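Local coordinates for ribose 5-phosphate isomerase (Trypanosoma cruzi, PDB 3M1P), which probably interconverts ribose 5-phosphate and ribulose 5-phosphate as a type B sugar-phosphate isomerase, working as an assembly of four identical chains, at residues 2-8 with 30-36; 65-71 with 107-113. The protein carries 1 engineered substitution. All coordinates share one frame; numbering follows the deposited sequence.

Contact 1. Residues 2-8 with 30-36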
loop_
_atom_site.group_PDB
_atom_site.type_symbol
_atom_site.label_atom_id
_atom_site.label_comp_id
_atom_site.label_asym_id
_atom_site.label_seq_id
_atom_site.Cartn_x
_atom_site.Cartn_y
_atom_site.Cartn_z
ATOM N N THR A 2 -0.756 -17.570 28.620
ATOM C CA THR A 2 -1.278 -16.569 27.667
ATOM C C THR A 2 -0.236 -15.472 27.376
ATOM O O THR A 2 0.800 -15.405 28.034
ATOM C CB THR A 2 -2.679 -15.963 28.032
ATOM O OG1 THR A 2 -2.571 -15.048 29.131
ATOM C CG2 THR A 2 -3.702 -17.055 28.329
ATOM N N ARG A 3 -0.501 -14.638 26.371
ATOM C CA ARG A 3 0.484 -13.641 25.947
ATOM C C ARG A 3 -0.080 -12.228 25.911
ATOM O O ARG A 3 -1.010 -11.922 25.150
ATOM C CB ARG A 3 1.203 -14.047 24.642
ATOM C CG ARG A 3 0.471 -15.031 23.741
ATOM C CD ARG A 3 1.392 -16.097 23.109
ATOM N NE ARG A 3 2.569 -15.550 22.426
ATOM C CZ ARG A 3 2.956 -15.854 21.186
ATOM N NH1 ARG A 3 2.274 -16.725 20.453
ATOM N NH2 ARG A 3 4.047 -15.294 20.681
ATOM N N ARG A 4 0.478 -11.383 26.778
ATOM C CA ARG A 4 -0.000 -10.027 26.966
ATOM C C ARG A 4 0.448 -9.162 25.798
ATOM O O ARG A 4 1.558 -9.315 25.300
ATOM C CB ARG A 4 0.492 -9.452 28.300
ATOM C CG ARG A 4 0.171 -10.336 29.525
ATOM C CD ARG A 4 0.606 -9.658 30.816
ATOM N NE ARG A 4 -0.360 -8.654 31.235
ATOM C CZ ARG A 4 -0.036 -7.456 31.709
ATOM N NH1 ARG A 4 1.238 -7.100 31.831
ATOM N NH2 ARG A 4 -0.986 -6.619 32.071
ATOM N N VAL A 5 -0.441 -8.274 25.362
ATOM C CA VAL A 5 -0.208 -7.416 24.213
ATOM C C VAL A 5 -0.606 -5.998 24.598
ATOM O O VAL A 5 -1.791 -5.676 24.669
ATOM C CB VAL A 5 -1.036 -7.891 22.975
ATOM C CG1 VAL A 5 -0.925 -6.893 21.796
ATOM C CG2 VAL A 5 -0.619 -9.278 22.542
ATOM N N ALA A 6 0.376 -5.138 24.848
ATOM C CA ALA A 6 0.053 -3.773 25.266
ATOM C C ALA A 6 -0.350 -2.920 24.071
ATOM O O ALA A 6 0.280 -2.978 23.026
ATOM C CB ALA A 6 1.219 -3.135 26.036
ATOM N N ILE A 7 -1.404 -2.129 24.232
ATOM C CA ILE A 7 -1.902 -1.295 23.147
ATOM C C ILE A 7 -1.792 0.187 23.506
ATOM O O ILE A 7 -2.234 0.606 24.580
ATOM C CB ILE A 7 -3.374 -1.658 22.765
ATOM C CG1 ILE A 7 -3.476 -3.123 22.314
ATOM C CG2 ILE A 7 -3.907 -0.688 21.686
ATOM C CD1 ILE A 7 -4.882 -3.738 22.426
ATOM N N GLY A 8 -1.196 0.975 22.613
ATOM C CA GLY A 8 -1.176 2.434 22.763
ATOM C C GLY A 8 -1.631 3.143 21.497
ATOM O O GLY A 8 -1.541 2.585 20.405
ATOM N N GLU A 30 -5.361 -16.973 23.364
ATOM C CA GLU A 30 -4.095 -16.824 24.078
ATOM C C GLU A 30 -3.528 -15.391 24.102
ATOM O O GLU A 30 -2.547 -15.140 24.797
ATOM C CB GLU A 30 -3.035 -17.781 23.539
ATOM C CG GLU A 30 -2.407 -17.332 22.219
ATOM C CD GLU A 30 -3.008 -18.033 21.015
ATOM O OE1 GLU A 30 -4.257 -18.062 20.877
ATOM O OE2 GLU A 30 -2.216 -18.571 20.217
ATOM N N PHE A 31 -4.119 -14.469 23.346
ATOM C CA PHE A 31 -3.623 -13.091 23.293
ATOM C C PHE A 31 -4.476 -12.163 24.150
ATOM O O PHE A 31 -5.667 -12.016 23.911
ATOM C CB PHE A 31 -3.552 -12.583 21.837
ATOM C CG PHE A 31 -2.600 -13.364 20.974
ATOM C CD1 PHE A 31 -1.226 -13.119 21.028
ATOM C CD2 PHE A 31 -3.072 -14.357 20.115
ATOM C CE1 PHE A 31 -0.338 -13.853 20.237
ATOM C CE2 PHE A 31 -2.203 -15.095 19.330
ATOM C CZ PHE A 31 -0.830 -14.849 19.385
ATOM N N VAL A 32 -3.860 -11.527 25.141
ATOM C CA VAL A 32 -4.590 -10.642 26.055
ATOM C C VAL A 32 -4.267 -9.165 25.831
ATOM O O VAL A 32 -3.139 -8.736 26.096
ATOM C CB VAL A 32 -4.314 -10.992 27.548
ATOM C CG1 VAL A 32 -5.245 -10.193 28.464
ATOM C CG2 VAL A 32 -4.440 -12.507 27.792
ATOM N N PRO A 33 -5.253 -8.378 25.351
ATOM C CA PRO A 33 -5.011 -6.948 25.173
ATOM C C PRO A 33 -4.915 -6.209 26.509
ATOM O O PRO A 33 -5.708 -6.461 27.434
ATOM C CB PRO A 33 -6.229 -6.466 24.380
ATOM C CG PRO A 33 -7.279 -7.483 24.598
ATOM C CD PRO A 33 -6.618 -8.774 24.948
ATOM N N VAL A 34 -3.928 -5.325 26.596
ATOM C CA VAL A 34 -3.706 -4.478 27.760
ATOM C C VAL A 34 -3.730 -3.064 27.218
ATOM O O VAL A 34 -2.750 -2.578 26.640
ATOM C CB VAL A 34 -2.336 -4.793 28.450
ATOM C CG1 VAL A 34 -2.144 -3.958 29.710
ATOM C CG2 VAL A 34 -2.212 -6.280 28.764
ATOM N N TYR A 35 -4.870 -2.406 27.363
ATOM C CA TYR A 35 -5.008 -1.076 26.792
ATOM C C TYR A 35 -4.323 0.001 27.641
ATOM O O TYR A 35 -4.679 0.211 28.811
ATOM C CB TYR A 35 -6.461 -0.717 26.495
ATOM C CG TYR A 35 -6.556 0.627 25.833
ATOM C CD1 TYR A 35 -6.080 0.820 24.530
ATOM C CD2 TYR A 35 -7.085 1.724 26.518
ATOM C CE1 TYR A 35 -6.137 2.075 23.929
ATOM C CE2 TYR A 35 -7.147 2.978 25.925
ATOM C CZ TYR A 35 -6.679 3.145 24.630
ATOM O OH TYR A 35 -6.750 4.390 24.045
ATOM N N CYS A 36 -3.346 0.673 27.024
ATOM C CA CYS A 36 -2.513 1.660 27.695
ATOM C C CYS A 36 -2.514 2.996 26.956
ATOM O O CYS A 36 -1.639 3.825 27.178
ATOM C CB CYS A 36 -1.076 1.135 27.829
ATOM S SG CYS A 36 -0.893 -0.328 28.886
#
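Arg3 to Ile7 pair in parallel with Phe31 to Tyr35, joining an edge strand of the Rossmann-like sheet to its neighbour, with helix 17-26 lying in the connection between them. Six backbone hydrogen bonds run along the pair, the first from Arg3 N to Glu30 O (2.6 Å), the last from Cys36 N to Ile7 O (2.7 Å). Pro33 lacks an N-H but costs no bond here, because the amides that this register uses on its strand belong to Val32, Val34 and Cys36.

Apolar packing fills the face of Val5 and Ile7. CD1 of Ile7 lies alongside the proline ring, 3.6 Å from Pro33 CB, while its CG2 meets the edge of the Tyr35 ring in plane. Helix 17-26 packs on Val5, Ile7 and Pro33 through Leu20, Ile21 and Val24, a setting that suits branched aliphatic residues.

Two arginines add contacts between charged groups and carbon. Two bends in the Arg3 chain, at chi2 and chi3, lay it along Phe31, its guanidinium plane 35° from the ring; Phe31 CE1 sits over one guanidinium face, and a salt bridge from Arg3 NE to Glu63 ties the group to the residue just ahead of strand 64-69. On the other face of the sheet, where Arg4 NH1 bonds Glu61 O, Val34 CG2 lies over one face of the Arg4 guanidinium, 3.5 Å from Arg4 NH2.

Contact 2. Residues 65-71 with 107-113. Engineered in segment 65-71: Ala69 (natural residue Cys).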
loop_
_atom_site.group_PDB
_atom_site.type_symbol
_atom_site.label_atom_id
_atom_site.label_comp_id
_atom_site.label_asym_id
_atom_site.label_seq_id
_atom_site.Cartn_x
_atom_site.Cartn_y
_atom_site.Cartn_z
ATOM N N GLY A 65 3.673 -5.283 21.627
ATOM C CA GLY A 65 3.056 -3.974 21.644
ATOM C C GLY A 65 2.292 -3.724 20.364
ATOM O O GLY A 65 2.664 -4.221 19.312
ATOM N N VAL A 66 1.207 -2.968 20.471
ATOM C CA VAL A 66 0.512 -2.416 19.321
ATOM C C VAL A 66 0.499 -0.898 19.470
ATOM O O VAL A 66 0.069 -0.355 20.503
ATOM C CB VAL A 66 -0.934 -2.962 19.188
ATOM C CG1 VAL A 66 -1.690 -2.245 18.056
ATOM C CG2 VAL A 66 -0.916 -4.477 18.947
ATOM N N LEU A 67 1.005 -0.207 18.458
ATOM C CA LEU A 67 0.956 1.246 18.469
ATOM C C LEU A 67 0.270 1.716 17.209
ATOM O O LEU A 67 0.681 1.361 16.103
ATOM C CB LEU A 67 2.352 1.860 18.611
ATOM C CG LEU A 67 3.047 1.603 19.955
ATOM C CD1 LEU A 67 4.538 2.037 19.924
ATOM C CD2 LEU A 67 2.294 2.276 21.120
ATOM N N ALA A 68 -0.812 2.465 17.392
ATOM C CA ALA A 68 -1.568 3.015 16.282
ATOM C C ALA A 68 -1.573 4.516 16.426
ATOM O O ALA A 68 -1.804 5.040 17.519
ATOM C CB ALA A 68 -2.999 2.465 16.280
ATOM N N ALA A 69 -1.279 5.211 15.334
ATOM C CA ALA A 69 -1.294 6.662 15.324
ATOM C C ALA A 69 -1.750 7.151 13.953
ATOM O O ALA A 69 -2.331 6.387 13.183
ATOM C CB ALA A 69 0.093 7.224 15.694
ATOM N N GLY A 70 -1.527 8.421 13.645
ATOM C CA GLY A 70 -1.896 8.957 12.333
ATOM C C GLY A 70 -1.257 8.133 11.228
ATOM O O GLY A 70 -1.954 7.465 10.448
ATOM N N SER A 71 0.069 8.138 11.208
ATOM C CA SER A 71 0.847 7.452 10.193
ATOM C C SER A 71 1.548 6.192 10.745
ATOM O O SER A 71 1.814 5.241 10.003
ATOM C CB SER A 71 1.882 8.427 9.644
ATOM O OG SER A 71 2.735 8.818 10.711
ATOM N N ILE A 107 6.995 -5.081 18.537
ATOM C CA ILE A 107 5.941 -4.064 18.462
ATOM C C ILE A 107 5.498 -3.825 17.010
ATOM O O ILE A 107 6.327 -3.609 16.137
ATOM C CB ILE A 107 6.360 -2.714 19.137
ATOM C CG1 ILE A 107 6.616 -2.907 20.646
ATOM C CG2 ILE A 107 5.290 -1.623 18.867
ATOM C CD1 ILE A 107 6.992 -1.655 21.420
ATOM N N VAL A 108 4.189 -3.879 16.759
ATOM C CA VAL A 108 3.647 -3.538 15.455
ATOM C C VAL A 108 3.116 -2.111 15.503
ATOM O O VAL A 108 2.431 -1.735 16.459
ATOM C CB VAL A 108 2.572 -4.563 14.941
ATOM C CG1 VAL A 108 1.319 -4.648 15.848
ATOM C CG2 VAL A 108 2.179 -4.274 13.480
ATOM N N CYS A 109 3.470 -1.314 14.495
ATOM C CA CYS A 109 2.967 0.052 14.371
ATOM C C CYS A 109 2.124 0.176 13.117
ATOM O O CYS A 109 2.469 -0.384 12.083
ATOM C CB CYS A 109 4.114 1.071 14.352
ATOM S SG CYS A 109 5.215 0.952 15.824
ATOM N N VAL A 110 1.024 0.919 13.225
ATOM C CA VAL A 110 0.124 1.168 12.102
ATOM C C VAL A 110 -0.347 2.617 12.092
ATOM O O VAL A 110 -0.329 3.304 13.123
ATOM C CB VAL A 110 -1.123 0.230 12.126
ATOM C CG1 VAL A 110 -0.720 -1.232 11.990
ATOM C CG2 VAL A 110 -1.940 0.440 13.396
ATOM N N GLY A 111 -0.757 3.076 10.914
ATOM C CA GLY A 111 -1.328 4.406 10.754
ATOM C C GLY A 111 -2.823 4.354 10.478
ATOM O O GLY A 111 -3.255 3.758 9.483
ATOM N N GLU A 112 -3.596 4.971 11.373
ATOM C CA GLU A 112 -5.061 5.124 11.250
ATOM C C GLU A 112 -5.478 5.990 10.051
ATOM O O GLU A 112 -6.547 5.761 9.448
ATOM C CB GLU A 112 -5.620 5.726 12.554
ATOM C CG GLU A 112 -7.159 5.741 12.683
ATOM C CD GLU A 112 -7.795 7.006 12.110
ATOM O OE1 GLU A 112 -7.073 8.011 11.930
ATOM O OE2 GLU A 112 -9.019 7.001 11.838
ATOM N N ARG A 113 -4.636 6.970 9.710
ATOM C CA ARG A 113 -4.910 7.893 8.614
ATOM C C ARG A 113 -4.466 7.354 7.255
ATOM O O ARG A 113 -4.856 7.900 6.214
ATOM C CB ARG A 113 -4.244 9.254 8.872
ATOM C CG ARG A 113 -4.725 9.980 10.137
ATOM C CD ARG A 113 -6.190 10.359 10.027
ATOM N NE ARG A 113 -6.705 10.934 11.265
ATOM C CZ ARG A 113 -7.907 11.484 11.388
ATOM N NH1 ARG A 113 -8.725 11.534 10.341
ATOM N NH2 ARG A 113 -8.287 11.990 12.557
#
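Leu67 and Ile107 cross obliquely on one face of a parallel strand pair at the centre of the Rossmann-like sheet, the tip of one meeting a branch of the other at 3.9 Å (Leu67 CD1 to Ile107 CG2). The leucine's CG stands anti to its carbonyl carbon (chi1 -67°), which places the isobutyl group where CD1 can reach the isoleucine. Ile107 CG1 lies against the backbone of Gly65, 3.8 Å from its CA; with no side chain on Gly65, the isoleucine branch can lie directly on its backbone. Cys109 continues the face, its SG resting 4.1 Å from Leu67 CB. Helices 46-58 and 73-80 cover this side, so apolar side chains suit it.

The other face is built of smaller branches. Val66 and Val108 run abreast in a common direction and touch through CG2 and CG1 at 3.8 Å. Farther along, Val110 CG2 occupies the position between its own backbone N and carbonyl carbon and reaches Ala68 CB at 3.7 Å. Helix 117-129 packs over the valines with Ile123, Ile124 and Phe127.

Between the two faces the backbones are joined by four regular hydrogen bonds, up to Ala69 N with Val110 O. Ala69 is an engineered residue, cysteine in the natural sequence; its carbonyl accepts a short bond from Glu112 N (2.6 Å). Past the strand ends the two segments stay joined in the loops. Gly111 CA lies close to the carbonyl oxygens of Gly70 and Ser71, which its lack of a side chain allows, and Arg113 N meets a lone pair of Gly70 O in the carbonyl plane at 2.8 Å.

Overall arrangement
From the N terminus, strand 3-9 runs into helices 11-14 and 17-26, and contact 1 closes this first loop when strand 31-35 returns beside it. The chain then passes through helix 46-58 to strand 64-69, which lies on the other side of strand 3-9. Contact 2 closes a longer loop, holding helix 73-80, strand 87-89 and helix 93-101, when strand 107-111 arrives. The loops follow in series, neither nested nor crossed. Strands 3-9 and 64-69 are neighbours, and Ala6 O with Val66 N (2.7 Å) probably forms a hydrogen bond between them, making the two contacts parts of one continuous parallel sheet.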